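Local coordinates for protein internalin C2 (Listeria monocytogenes serotype 4b str. F2365, PDB 4FHO) that is an internalin-family leucine-rich repeat protein that probably takes part in bacterial adhesion to or invasion of host cells, at residues A[118-123]-A[129-134]. Sequence-based numbering, arbitrary orientation.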
loop_
_atom_site.group_PDB
_atom_site.type_symbol
_atom_site.label_atom_id
_atom_site.label_comp_id
_atom_site.label_asym_id
_atom_site.label_seq_id
_atom_site.Cartn_x
_atom_site.Cartn_y
_atom_site.Cartn_z
ATOM N N LEU A 118 -1.135 -2.683 1.904
ATOM C CA LEU A 118 -0.499 -1.566 1.220
ATOM C C LEU A 118 -1.477 -0.905 0.258
ATOM O O LEU A 118 -2.017 -1.580 -0.614
ATOM C CB LEU A 118 0.732 -2.065 0.458
ATOM C CG LEU A 118 1.552 -1.059 -0.336
ATOM C CD1 LEU A 118 1.953 0.086 0.577
ATOM C CD2 LEU A 118 2.794 -1.732 -0.922
ATOM N N ASP A 119 -1.723 0.386 0.434
ATOM C CA ASP A 119 -2.608 1.151 -0.463
ATOM C C ASP A 119 -1.813 2.205 -1.226
ATOM O O ASP A 119 -1.411 3.228 -0.655
ATOM C CB ASP A 119 -3.759 1.781 0.310
ATOM C CG ASP A 119 -4.831 2.404 -0.590
ATOM O OD1 ASP A 119 -4.664 2.552 -1.825
ATOM O OD2 ASP A 119 -5.875 2.764 -0.038
ATOM N N LEU A 120 -1.655 1.962 -2.528
ATOM C CA LEU A 120 -0.956 2.860 -3.448
ATOM C C LEU A 120 -1.875 3.401 -4.561
ATOM O O LEU A 120 -1.405 3.793 -5.640
ATOM C CB LEU A 120 0.286 2.161 -4.025
ATOM C CG LEU A 120 1.344 1.731 -3.010
ATOM C CD1 LEU A 120 2.346 0.833 -3.726
ATOM C CD2 LEU A 120 2.014 2.926 -2.319
ATOM N N THR A 121 -3.180 3.480 -4.260
ATOM C CA THR A 121 -4.181 4.083 -5.146
ATOM C C THR A 121 -3.815 5.530 -5.512
ATOM O O THR A 121 -3.494 6.286 -4.643
ATOM C CB THR A 121 -5.582 4.044 -4.498
ATOM O OG1 THR A 121 -5.912 2.677 -4.154
ATOM C CG2 THR A 121 -6.640 4.648 -5.438
ATOM N N SER A 122 -3.817 5.867 -6.799
ATOM C CA SER A 122 -3.607 7.256 -7.278
ATOM C C SER A 122 -2.307 7.860 -6.756
ATOM O O SER A 122 -2.330 8.906 -6.114
ATOM C CB SER A 122 -4.809 8.152 -6.891
ATOM O OG SER A 122 -6.017 7.601 -7.346
ATOM N N THR A 123 -1.206 7.127 -6.921
ATOM C CA THR A 123 0.127 7.584 -6.490
ATOM C C THR A 123 1.052 7.965 -7.645
ATOM O O THR A 123 2.238 8.238 -7.427
ATOM C CB THR A 123 0.772 6.599 -5.503
ATOM O OG1 THR A 123 0.842 5.291 -6.074
ATOM C CG2 THR A 123 -0.081 6.553 -4.206
ATOM N N THR A 129 7.943 -2.896 -9.395
ATOM C CA THR A 129 9.149 -3.688 -9.149
ATOM C C THR A 129 9.640 -3.695 -7.682
ATOM O O THR A 129 9.959 -4.772 -7.163
ATOM C CB THR A 129 10.296 -3.321 -10.120
ATOM O OG1 THR A 129 9.823 -3.318 -11.467
ATOM C CG2 THR A 129 11.357 -4.387 -10.080
ATOM N N PRO A 130 9.620 -2.536 -6.982
ATOM C CA PRO A 130 9.994 -2.531 -5.556
ATOM C C PRO A 130 9.130 -3.374 -4.609
ATOM O O PRO A 130 9.577 -3.677 -3.511
ATOM C CB PRO A 130 9.895 -1.044 -5.186
ATOM C CG PRO A 130 10.199 -0.337 -6.468
ATOM C CD PRO A 130 9.395 -1.155 -7.445
ATOM N N LEU A 131 7.933 -3.770 -5.024
ATOM C CA LEU A 131 7.061 -4.589 -4.174
ATOM C C LEU A 131 7.442 -6.085 -4.137
ATOM O O LEU A 131 6.976 -6.797 -3.244
ATOM C CB LEU A 131 5.578 -4.409 -4.582
ATOM C CG LEU A 131 5.041 -2.976 -4.762
ATOM C CD1 LEU A 131 3.512 -2.982 -4.880
ATOM C CD2 LEU A 131 5.478 -2.030 -3.649
ATOM N N ALA A 132 8.288 -6.564 -5.061
ATOM C CA ALA A 132 8.590 -8.019 -5.159
ATOM C C ALA A 132 9.109 -8.700 -3.887
ATOM O O ALA A 132 8.875 -9.895 -3.704
ATOM C CB ALA A 132 9.538 -8.303 -6.318
ATOM N N GLY A 133 9.775 -7.935 -3.017
ATOM C CA GLY A 133 10.271 -8.427 -1.714
ATOM C C GLY A 133 9.295 -8.400 -0.539
ATOM O O GLY A 133 9.627 -8.869 0.564
ATOM N N LEU A 134 8.101 -7.858 -0.768
ATOM C CA LEU A 134 7.072 -7.696 0.276
ATOM C C LEU A 134 6.246 -8.978 0.369
ATOM O O LEU A 134 5.047 -9.004 0.061
ATOM C CB LEU A 134 6.217 -6.467 -0.012
ATOM C CG LEU A 134 6.970 -5.156 -0.235
ATOM C CD1 LEU A 134 5.982 -3.996 -0.279
ATOM C CD2 LEU A 134 8.037 -4.902 0.813
#
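The backbone oxygen of Leu120, whose side chain faces Leu131, is gripped by two donors. Thr123 OG1 donates to Leu120 O at 2.7 Å, tilted 31° from the carbonyl plane. Asn145 ND2 is the second donor, and Asn145 OD1 accepts from the backbone N of Thr123. This asparagine from the next turn of the chain thus fixes the bend after the strand. Asp119 OD1 accepts two hydrogen bonds from a single residue. Thr121 N reaches Asp119 OD1 at 3.0 Å, closing an Asx turn, and Thr121 OG1 meets Asp119 OD1 at 2.6 Å on the syn side.

Across the contact everything is apolar. Leu118 holds CG anti to its backbone N (chi1 180°), which sets CD2 against the neighbouring methyls of Leu131 and Leu134. Leu118 CD2 lies 3.8 Å from Leu131 CD2, and 4.0 Å from Leu134 CD1, where the side chains cross at about a right angle. The other branch of Leu131 serves Leu120: its CD1 meets Leu120 CD1 tip to tip at 4.2 Å. All four leucines are buried.

This is the interior of a leucine-rich repeat coil, with Leu118 of the strand and Leu120 just after it facing the 3-10 segment 129-131 and Leu134 that follows. Ile109 and Leu140 each touch both Leu118 and Leu131. Strand 117-119 runs parallel between strands 95-97 and 139-141, hydrogen-bonded through its backbone to both.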